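Local coordinates for protein endo-beta-mannanase (Opitutaceae bacterium TAV5, PDB 7BOB) that acts as a homotrimeric family 5 exo-beta-1,4-mannosidase, probably releasing mannose from the ends of beta-1,4-linked manno-oligosaccharides in a termite hindgut, at residues D455-L460 / A481-R486; S462-E465 / Q469-W472; V478-A481 / L487-A490; P539-H544 / C550-L555. All coordinates share one frame; numbering follows the deposited sequence.

Contact 1: D455-L460 / A481-R486; sequences DEIKEL and AQAMSR
I457 reaches from helix 454-465 to A483 and M484 at the start of helix 482-488 and carries the contact almost alone. The side chain sets out toward the second helix, and CB divides into two branches with different targets. I457 CG2 lies against the backbone between A483 and M484, 3.9 Å from A483 C, and meets the A483 methyl with a CG2 to CB distance of 4.0 Å. CG1, set beside the backbone N by a chi1 of -68°, comes near the indole of W472 and carries CD1 onward. At the tip, I457 CD1 touches M484 CE at 3.9 Å. M484 leaves its helix extended through its first two torsions and bends only at chi3 (-70°), which brings the terminal methyl to the isoleucine. The two chains run at a slant to each other and touch through these end methyls. With only a methyl on A483, the backbones come close, I457 CA and M484 CA being 6.4 Å apart. A481, the N-cap residue, gives its O to both S485 N (3.0 Å) and S485 OG (2.9 Å), the hydroxyl lying above the carbonyl plane. On the first helix, E456 turns from the contact to bond Y388 and R391. D455 and K458, and A481 and Q482, pack on a second subunit, so both helices border the trimer interface. No hydrogen bond joins the two segments: methyl groups meet one another and the backbone at A483-M484, and the attraction is dispersion and exclusion of water, with no directional bond fixing the register.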
loop_
_atom_site.group_PDB
_atom_site.type_symbol
_atom_site.label_atom_id
_atom_site.label_comp_id
_atom_site.label_asym_id
_atom_site.label_seq_id
_atom_site.Cartn_x
_atom_site.Cartn_y
_atom_site.Cartn_z
ATOM N N ASP A 455 14.052 26.338 13.005
ATOM C CA ASP A 455 14.714 26.458 14.303
ATOM C C ASP A 455 15.965 25.602 14.346
ATOM O O ASP A 455 17.025 26.047 14.820
ATOM C CB ASP A 455 13.754 26.078 15.439
ATOM C CG ASP A 455 12.937 24.809 15.139
ATOM O OD1 ASP A 455 13.165 24.186 14.077
ATOM O OD2 ASP A 455 12.060 24.430 15.963
ATOM N N GLU A 456 15.880 24.388 13.804
ATOM C CA GLU A 456 17.055 23.529 13.759
ATOM C C GLU A 456 18.176 24.167 12.960
ATOM O O GLU A 456 19.346 24.092 13.359
ATOM C CB GLU A 456 16.690 22.173 13.180
ATOM C CG GLU A 456 15.573 21.497 13.948
ATOM C CD GLU A 456 15.187 20.175 13.338
ATOM O OE1 GLU A 456 15.964 19.200 13.518
ATOM O OE2 GLU A 456 14.121 20.128 12.666
ATOM N N ILE A 457 17.839 24.820 11.838
ATOM C CA ILE A 457 18.868 25.452 11.009
ATOM C C ILE A 457 19.551 26.581 11.775
ATOM O O ILE A 457 20.783 26.654 11.838
ATOM C CB ILE A 457 18.273 25.948 9.679
ATOM C CG1 ILE A 457 17.856 24.754 8.824
ATOM C CG2 ILE A 457 19.299 26.780 8.913
ATOM C CD1 ILE A 457 16.670 25.034 7.912
ATOM N N LYS A 458 18.755 27.468 12.381
ATOM C CA LYS A 458 19.297 28.574 13.165
ATOM C C LYS A 458 20.257 28.078 14.240
ATOM O O LYS A 458 21.345 28.635 14.424
ATOM C CB LYS A 458 18.149 29.366 13.797
ATOM C CG LYS A 458 17.376 30.240 12.798
ATOM C CD LYS A 458 16.232 30.988 13.488
ATOM C CE LYS A 458 15.360 31.736 12.475
ATOM N NZ LYS A 458 14.097 32.243 13.087
ATOM N N GLU A 459 19.866 27.029 14.967
ATOM C CA GLU A 459 20.723 26.507 16.020
ATOM C C GLU A 459 21.972 25.872 15.434
ATOM O O GLU A 459 23.077 26.098 15.936
ATOM C CB GLU A 459 19.958 25.508 16.888
ATOM C CG GLU A 459 20.756 24.946 18.065
ATOM C CD GLU A 459 20.775 25.863 19.287
ATOM O OE1 GLU A 459 21.377 25.464 20.313
ATOM O OE2 GLU A 459 20.202 26.974 19.218
ATOM N N LEU A 460 21.824 25.101 14.355
ATOM C CA LEU A 460 22.998 24.559 13.679
ATOM C C LEU A 460 23.939 25.673 13.238
ATOM O O LEU A 460 25.165 25.516 13.294
ATOM C CB LEU A 460 22.574 23.715 12.481
ATOM C CG LEU A 460 22.116 22.301 12.822
ATOM C CD1 LEU A 460 21.206 21.775 11.715
ATOM C CD2 LEU A 460 23.325 21.398 13.010
ATOM N N ALA A 481 15.560 28.150 2.364
ATOM C CA ALA A 481 15.302 29.560 2.100
ATOM C C ALA A 481 16.499 30.383 2.572
ATOM O O ALA A 481 17.639 29.918 2.466
ATOM C CB ALA A 481 14.005 30.011 2.767
ATOM N N GLN A 482 16.275 31.593 3.093
ATOM C CA GLN A 482 17.413 32.441 3.451
ATOM C C GLN A 482 18.297 31.762 4.483
ATOM O O GLN A 482 19.513 31.681 4.299
ATOM C CB GLN A 482 16.948 33.804 3.966
ATOM C CG GLN A 482 16.217 34.664 2.926
ATOM C CD GLN A 482 14.701 34.487 2.991
ATOM O OE1 GLN A 482 14.195 33.465 3.494
ATOM N NE2 GLN A 482 13.970 35.483 2.493
ATOM N N ALA A 483 17.693 31.225 5.561
ATOM C CA ALA A 483 18.489 30.668 6.656
ATOM C C ALA A 483 19.400 29.550 6.166
ATOM O O ALA A 483 20.613 29.576 6.409
ATOM C CB ALA A 483 17.585 30.166 7.788
ATOM N N MET A 484 18.842 28.573 5.442
ATOM C CA MET A 484 19.683 27.488 4.948
ATOM C C MET A 484 20.736 27.999 3.960
ATOM O O MET A 484 21.885 27.540 3.984
ATOM C CB MET A 484 18.829 26.403 4.303
ATOM C CG MET A 484 19.628 25.161 3.933
ATOM S SD MET A 484 18.625 23.856 3.170
ATOM C CE MET A 484 17.637 23.317 4.578
ATOM N N SER A 485 20.360 28.950 3.082
ATOM C CA SER A 485 21.314 29.481 2.104
ATOM C C SER A 485 22.509 30.157 2.773
ATOM O O SER A 485 23.645 29.994 2.321
ATOM C CB SER A 485 20.628 30.462 1.148
ATOM O OG SER A 485 19.636 29.815 0.371
ATOM N N ARG A 486 22.277 30.923 3.842
ATOM C CA ARG A 486 23.398 31.533 4.561
ATOM C C ARG A 486 24.244 30.497 5.284
ATOM O O ARG A 486 25.439 30.727 5.498
ATOM C CB ARG A 486 22.899 32.584 5.559
ATOM C CG ARG A 486 22.063 33.664 4.887
ATOM C CD ARG A 486 21.807 34.866 5.788
ATOM N NE ARG A 486 20.934 34.537 6.919
ATOM C CZ ARG A 486 19.656 34.912 7.028
ATOM N NH1 ARG A 486 19.077 35.634 6.061
ATOM N NH2 ARG A 486 18.954 34.558 8.102
#

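Contact 2: S462-E465 / Q469-W472; sequences SWVE and QLLW
W463, near the end of helix 454-465, drives its six-membered ring edge-on into the backbone of Q469 at the start of strand 469-473. Its CG is anti to the backbone N (chi1 178°), which throws the indole out from the helix to the strand. The rim atom W463 CH2 lies 3.4 Å from Q469 O, with that oxygen in the ring plane, so the ring's C-H edge rather than its pi face meets the carbonyl. W463 CH2 is also 3.5 Å from Q469 N. At the far side of the indole, NE1 makes a weak hydrogen bond to V442 O. The Q469 side chain starts away from the helix, and its amide is held by G467 O through NE2 and by T585 OG1 through OE1. L470 points back at the helix, and its CB is shared by two neighbours: W463 CZ3 at 4.1 Å, close to the ring plane, and V464 CG2 at 4.0 Å. The valine and leucine side chains cross at about a right angle, and L470 CD2 adds a second touch to V464 CG2 at 4.2 Å. I445 and I447 on one neighbouring strand and V551 on the other extend the apolar layer beneath the helix. A short turn leads from helix 454-465 straight into strand 469-473, which the helix covers, completing a beta-alpha-beta crossover from strand 444-448 to its parallel neighbour 469-473 in the mixed sheet of the C-terminal region.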
loop_
_atom_site.group_PDB
_atom_site.type_symbol
_atom_site.label_atom_id
_atom_site.label_comp_id
_atom_site.label_asym_id
_atom_site.label_seq_id
_atom_site.Cartn_x
_atom_site.Cartn_y
_atom_site.Cartn_z
ATOM N N SER A 462 24.400 28.741 14.707
ATOM C CA SER A 462 25.096 29.240 15.884
ATOM C C SER A 462 26.121 28.229 16.405
ATOM O O SER A 462 27.229 28.608 16.804
ATOM C CB SER A 462 24.069 29.597 16.957
ATOM O OG SER A 462 24.646 29.487 18.236
ATOM N N TRP A 463 25.768 26.942 16.410
ATOM C CA TRP A 463 26.745 25.903 16.732
ATOM C C TRP A 463 27.947 25.945 15.786
ATOM O O TRP A 463 29.103 25.867 16.229
ATOM C CB TRP A 463 26.077 24.525 16.690
ATOM C CG TRP A 463 27.034 23.399 16.973
ATOM C CD1 TRP A 463 27.474 22.999 18.192
ATOM C CD2 TRP A 463 27.665 22.529 16.016
ATOM N NE1 TRP A 463 28.341 21.940 18.066
ATOM C CE2 TRP A 463 28.475 21.628 16.742
ATOM C CE3 TRP A 463 27.609 22.416 14.619
ATOM C CZ2 TRP A 463 29.234 20.630 16.127
ATOM C CZ3 TRP A 463 28.371 21.424 14.001
ATOM C CH2 TRP A 463 29.173 20.544 14.758
ATOM N N VAL A 464 27.703 26.059 14.476
ATOM C CA VAL A 464 28.817 26.113 13.527
ATOM C C VAL A 464 29.644 27.373 13.752
ATOM O O VAL A 464 30.869 27.362 13.602
ATOM C CB VAL A 464 28.309 26.023 12.072
ATOM C CG1 VAL A 464 29.448 26.298 11.088
ATOM C CG2 VAL A 464 27.658 24.658 11.770
ATOM N N GLU A 465 28.983 28.471 14.115
ATOM C CA GLU A 465 29.682 29.733 14.311
ATOM C C GLU A 465 30.711 29.648 15.434
ATOM O O GLU A 465 31.772 30.274 15.352
ATOM C CB GLU A 465 28.686 30.851 14.599
ATOM C CG GLU A 465 28.625 31.873 13.494
ATOM C CD GLU A 465 27.755 33.058 13.856
ATOM O OE1 GLU A 465 27.752 34.036 13.069
ATOM O OE2 GLU A 465 27.085 33.002 14.928
ATOM N N GLN A 469 32.144 21.579 13.188
ATOM C CA GLN A 469 32.318 21.062 11.833
ATOM C C GLN A 469 31.071 20.259 11.451
ATOM O O GLN A 469 30.786 19.223 12.067
ATOM C CB GLN A 469 33.560 20.179 11.751
ATOM C CG GLN A 469 34.768 20.735 12.476
ATOM C CD GLN A 469 35.214 22.031 11.860
ATOM O OE1 GLN A 469 35.660 22.051 10.714
ATOM N NE2 GLN A 469 35.069 23.127 12.601
ATOM N N LEU A 470 30.339 20.729 10.443
ATOM C CA LEU A 470 29.085 20.114 10.003
ATOM C C LEU A 470 29.277 19.447 8.646
ATOM O O LEU A 470 29.636 20.112 7.660
ATOM C CB LEU A 470 27.966 21.155 9.927
ATOM C CG LEU A 470 26.549 20.712 9.557
ATOM C CD1 LEU A 470 25.933 19.841 10.668
ATOM C CD2 LEU A 470 25.687 21.935 9.301
ATOM N N LEU A 471 29.037 18.138 8.592
ATOM C CA LEU A 471 28.941 17.410 7.330
ATOM C C LEU A 471 27.457 17.180 7.042
ATOM O O LEU A 471 26.794 16.400 7.739
ATOM C CB LEU A 471 29.708 16.094 7.389
ATOM C CG LEU A 471 29.586 15.211 6.147
ATOM C CD1 LEU A 471 29.909 15.991 4.844
ATOM C CD2 LEU A 471 30.517 14.026 6.292
ATOM N N TRP A 472 26.932 17.869 6.029
ATOM C CA TRP A 472 25.490 17.932 5.770
ATOM C C TRP A 472 25.177 17.146 4.502
ATOM O O TRP A 472 25.345 17.654 3.388
ATOM C CB TRP A 472 25.032 19.379 5.643
ATOM C CG TRP A 472 23.559 19.571 5.842
ATOM C CD1 TRP A 472 22.584 18.620 5.748
ATOM C CD2 TRP A 472 22.895 20.801 6.154
ATOM N NE1 TRP A 472 21.358 19.183 5.995
ATOM C CE2 TRP A 472 21.521 20.516 6.260
ATOM C CE3 TRP A 472 23.333 22.119 6.352
ATOM C CZ2 TRP A 472 20.578 21.493 6.559
ATOM C CZ3 TRP A 472 22.395 23.090 6.658
ATOM C CH2 TRP A 472 21.033 22.772 6.759
#

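Contact 3: V478-A481 / L487-A490; sequences VNWA and LVGA
The indole of W480 turns its pyrrole edge to A490 O, which lies in the ring plane. W480 NE1 donates to A490 O in a weak hydrogen bond of 3.3 Å with an N-H...O angle of 147°. A490 O also sits 3.7 Å from W480 CZ2, so it borders the ring's rim as well as its nitrogen. V488 faces the loop, its CG1 coming to 4.1 Å from W480 CZ2, and the two side chains cross at about a right angle. With CG anti to the backbone N (chi1 -164°), the indole spans a backbone gap of 9.4 Å between W480 CA and V488 CA. S485 OG makes further weak hydrogen bonds to both NE1 and A490 O, so the three polar groups cluster. G489 is the first residue to leave helical angles, with a positive phi (93°) that glycine readily adopts. Helix 482-488 lies between the two segments in sequence: the loop carrying W480 leads into it, and A490 starts strand 490-496 after it. V488 also rests on L542 of strand 539-546 and S553 of strand 549-554, while N479 OD1 is hydrogen-bonded to N333 of a second subunit.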
loop_
_atom_site.group_PDB
_atom_site.type_symbol
_atom_site.label_atom_id
_atom_site.label_comp_id
_atom_site.label_asym_id
_atom_site.label_seq_id
_atom_site.Cartn_x
_atom_site.Cartn_y
_atom_site.Cartn_z
ATOM N N VAL A 478 12.860 21.636 0.737
ATOM C CA VAL A 478 11.622 22.122 1.338
ATOM C C VAL A 478 11.917 23.149 2.424
ATOM O O VAL A 478 11.106 24.046 2.680
ATOM C CB VAL A 478 10.777 20.934 1.851
ATOM C CG1 VAL A 478 9.662 21.394 2.798
ATOM C CG2 VAL A 478 10.157 20.204 0.656
ATOM N N ASN A 479 13.097 23.091 3.039
ATOM C CA ASN A 479 13.458 24.083 4.041
ATOM C C ASN A 479 14.620 24.956 3.596
ATOM O O ASN A 479 15.329 25.521 4.439
ATOM C CB ASN A 479 13.770 23.400 5.365
ATOM C CG ASN A 479 12.509 22.897 6.052
ATOM O OD1 ASN A 479 11.713 23.694 6.542
ATOM N ND2 ASN A 479 12.297 21.581 6.033
ATOM N N TRP A 480 14.825 25.087 2.291
ATOM C CA TRP A 480 15.962 25.840 1.763
ATOM C C TRP A 480 15.460 27.233 1.406
ATOM O O TRP A 480 14.969 27.474 0.299
ATOM C CB TRP A 480 16.575 25.116 0.571
ATOM C CG TRP A 480 17.936 25.601 0.201
ATOM C CD1 TRP A 480 18.381 26.894 0.220
ATOM C CD2 TRP A 480 19.031 24.806 -0.280
ATOM N NE1 TRP A 480 19.691 26.950 -0.203
ATOM C CE2 TRP A 480 20.112 25.683 -0.517
ATOM C CE3 TRP A 480 19.204 23.438 -0.520
ATOM C CZ2 TRP A 480 21.352 25.234 -0.975
ATOM C CZ3 TRP A 480 20.424 22.996 -0.998
ATOM C CH2 TRP A 480 21.490 23.894 -1.213
ATOM N N ALA A 481 15.560 28.150 2.364
ATOM C CA ALA A 481 15.302 29.560 2.100
ATOM C C ALA A 481 16.499 30.383 2.572
ATOM O O ALA A 481 17.639 29.918 2.466
ATOM C CB ALA A 481 14.005 30.011 2.767
ATOM N N LEU A 487 23.657 29.361 5.678
ATOM C CA LEU A 487 24.441 28.335 6.360
ATOM C C LEU A 487 25.186 27.447 5.373
ATOM O O LEU A 487 26.378 27.177 5.550
ATOM C CB LEU A 487 23.546 27.483 7.251
ATOM C CG LEU A 487 24.272 26.439 8.103
ATOM C CD1 LEU A 487 25.488 27.047 8.798
ATOM C CD2 LEU A 487 23.313 25.850 9.116
ATOM N N VAL A 488 24.503 26.965 4.336
ATOM C CA VAL A 488 25.194 26.167 3.332
ATOM C C VAL A 488 26.187 27.032 2.553
ATOM O O VAL A 488 27.277 26.572 2.189
ATOM C CB VAL A 488 24.170 25.494 2.402
ATOM C CG1 VAL A 488 24.851 24.999 1.110
ATOM C CG2 VAL A 488 23.467 24.365 3.126
ATOM N N GLY A 489 25.833 28.291 2.302
ATOM C CA GLY A 489 26.650 29.178 1.503
ATOM C C GLY A 489 26.315 29.212 0.024
ATOM O O GLY A 489 27.210 29.439 -0.795
ATOM N N ALA A 490 25.050 29.007 -0.343
ATOM C CA ALA A 490 24.628 28.889 -1.730
ATOM C C ALA A 490 23.111 29.033 -1.783
ATOM O O ALA A 490 22.424 28.740 -0.805
ATOM C CB ALA A 490 25.065 27.551 -2.329
#

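Contact 4: P539-H544 / C550-L555; sequences PLVLRH and CVTSVL
R543 and T552 run alongside each other in the same direction and are joined through their polar ends. R543 NE donates to T552 OG1 at 2.9 Å with an angle of 160°, the hydroxyl lying at the edge of the guanidinium in its plane; NH2 adds a weak hydrogen bond to the same oxygen. The arginine chain bends at chi3 (-83°), turning the guanidinium edge-on to T552 OG1, and R543 CG leans on C550 SG at 3.5 Å. On the same face, V541 CG2 meets V554 CG2 at 4.1 Å. The backbone sets these pairs: R543 with T552 and V541 with V554 are non-hydrogen-bonded, and the alternate pairs, L542 with S553 and H544 with V551, bond in both directions, as in V551 N to H544 O at 2.7 Å. One further bond, L555 N to L540 O at 2.9 Å, is almost straight and ends the register. Beyond this shell, T585 touches both R543 and T552. L542, V551 and S553 on the opposite face lie under helix 482-488, and H544 ND1 is hydrogen-bonded to L487 O, near the end of that helix. L540 and V541 both face M532, a classic beta bulge toward strand 529-533. The strands, 168° apart in direction, form an antiparallel beta hairpin whose second strand runs parallel to strand 469-473 in the mixed sheet.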
loop_
_atom_site.group_PDB
_atom_site.type_symbol
_atom_site.label_atom_id
_atom_site.label_comp_id
_atom_site.label_asym_id
_atom_site.label_seq_id
_atom_site.Cartn_x
_atom_site.Cartn_y
_atom_site.Cartn_z
ATOM N N PRO A 539 28.288 21.872 -9.513
ATOM C CA PRO A 539 28.653 21.700 -8.102
ATOM C C PRO A 539 27.907 20.538 -7.462
ATOM O O PRO A 539 26.696 20.387 -7.635
ATOM C CB PRO A 539 28.258 23.040 -7.471
ATOM C CG PRO A 539 28.138 23.995 -8.643
ATOM C CD PRO A 539 27.635 23.170 -9.751
ATOM N N LEU A 540 28.653 19.714 -6.709
ATOM C CA LEU A 540 28.120 18.563 -5.990
ATOM C C LEU A 540 28.460 18.563 -4.500
ATOM O O LEU A 540 27.612 18.172 -3.693
ATOM C CB LEU A 540 28.610 17.265 -6.647
ATOM C CG LEU A 540 28.048 16.002 -5.996
ATOM C CD1 LEU A 540 26.516 16.028 -6.016
ATOM C CD2 LEU A 540 28.590 14.741 -6.661
ATOM N N VAL A 541 29.667 18.987 -4.114
ATOM C CA VAL A 541 30.034 19.165 -2.708
ATOM C C VAL A 541 30.500 20.602 -2.501
ATOM O O VAL A 541 31.431 21.062 -3.176
ATOM C CB VAL A 541 31.123 18.179 -2.243
ATOM C CG1 VAL A 541 31.411 18.395 -0.768
ATOM C CG2 VAL A 541 30.706 16.726 -2.486
ATOM N N LEU A 542 29.857 21.305 -1.582
ATOM C CA LEU A 542 30.243 22.653 -1.193
ATOM C C LEU A 542 30.942 22.644 0.164
ATOM O O LEU A 542 30.754 21.735 0.982
ATOM C CB LEU A 542 29.026 23.574 -1.123
ATOM C CG LEU A 542 28.021 23.544 -2.260
ATOM C CD1 LEU A 542 26.916 24.562 -1.993
ATOM C CD2 LEU A 542 28.715 23.831 -3.596
ATOM N N ARG A 543 31.740 23.691 0.404
ATOM C CA ARG A 543 32.424 23.897 1.685
ATOM C C ARG A 543 32.352 25.372 2.058
ATOM O O ARG A 543 32.767 26.233 1.277
ATOM C CB ARG A 543 33.892 23.437 1.633
ATOM C CG ARG A 543 34.582 23.417 3.000
ATOM C CD ARG A 543 35.749 22.433 3.065
ATOM N NE ARG A 543 35.303 21.071 3.347
ATOM C CZ ARG A 543 36.047 19.975 3.197
ATOM N NH1 ARG A 543 37.308 20.063 2.771
ATOM N NH2 ARG A 543 35.526 18.782 3.485
ATOM N N HIS A 544 31.827 25.662 3.244
ATOM C CA HIS A 544 31.497 27.024 3.638
ATOM C C HIS A 544 31.971 27.244 5.057
ATOM O O HIS A 544 31.552 26.518 5.968
ATOM C CB HIS A 544 29.990 27.281 3.553
ATOM C CG HIS A 544 29.605 28.715 3.748
ATOM N ND1 HIS A 544 28.395 29.094 4.286
ATOM C CD2 HIS A 544 30.267 29.863 3.467
ATOM C CE1 HIS A 544 28.328 30.413 4.329
ATOM N NE2 HIS A 544 29.451 30.904 3.837
ATOM N N CYS A 550 32.802 25.119 9.984
ATOM C CA CYS A 550 32.872 24.831 8.555
ATOM C C CYS A 550 31.786 23.837 8.162
ATOM O O CYS A 550 31.749 22.716 8.693
ATOM C CB CYS A 550 34.249 24.285 8.199
ATOM S SG CYS A 550 34.426 23.876 6.466
ATOM N N VAL A 551 30.934 24.240 7.212
ATOM C CA VAL A 551 29.839 23.428 6.685
ATOM C C VAL A 551 30.301 22.778 5.392
ATOM O O VAL A 551 30.633 23.479 4.427
ATOM C CB VAL A 551 28.589 24.286 6.425
ATOM C CG1 VAL A 551 27.426 23.420 5.876
ATOM C CG2 VAL A 551 28.184 25.046 7.679
ATOM N N THR A 552 30.304 21.446 5.355
ATOM C CA THR A 552 30.535 20.696 4.118
ATOM C C THR A 552 29.203 20.073 3.687
ATOM O O THR A 552 28.719 19.122 4.316
ATOM C CB THR A 552 31.626 19.636 4.309
ATOM O OG1 THR A 552 32.842 20.271 4.711
ATOM C CG2 THR A 552 31.877 18.845 3.044
ATOM N N SER A 553 28.596 20.617 2.627
ATOM C CA SER A 553 27.285 20.177 2.156
ATOM C C SER A 553 27.424 19.315 0.905
ATOM O O SER A 553 28.124 19.694 -0.043
ATOM C CB SER A 553 26.373 21.375 1.868
ATOM O OG SER A 553 26.372 22.350 2.899
ATOM N N VAL A 554 26.750 18.166 0.893
ATOM C CA VAL A 554 26.710 17.277 -0.267
ATOM C C VAL A 554 25.313 17.329 -0.873
ATOM O O VAL A 554 24.323 17.032 -0.188
ATOM C CB VAL A 554 27.074 15.826 0.110
ATOM C CG1 VAL A 554 26.973 14.905 -1.105
ATOM C CG2 VAL A 554 28.457 15.754 0.757
ATOM N N LEU A 555 25.232 17.666 -2.157
ATOM C CA LEU A 555 23.948 17.809 -2.840
ATOM C C LEU A 555 23.473 16.477 -3.409
ATOM O O LEU A 555 23.118 16.371 -4.576
ATOM C CB LEU A 555 24.051 18.870 -3.931
ATOM C CG LEU A 555 24.609 20.211 -3.430
ATOM C CD1 LEU A 555 24.741 21.244 -4.549
ATOM C CD2 LEU A 555 23.735 20.746 -2.300
#

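How the contacts relate
All four contacts lie in the C-terminal region, away from the eight-stranded parallel sheet of the N-terminal domain. Contacts 1 and 3, centres about 7 Å apart, share A481 and helix 482-488; contacts 1 and 2, centres about 11 Å apart, share helix 454-465. Along the chain, contact 2 falls between the two halves of contact 1, contact 3 brackets the second half of contact 1, and contact 4 follows. Contacts 2 and 4 meet in one mixed sheet, where L470 O and W472 N probably bond T552 N and O. W472 packs on M484, L487 and V488 of helix 482-488 and on I457 of helix 454-465, while contacts 1 and 3 also reach a second subunit.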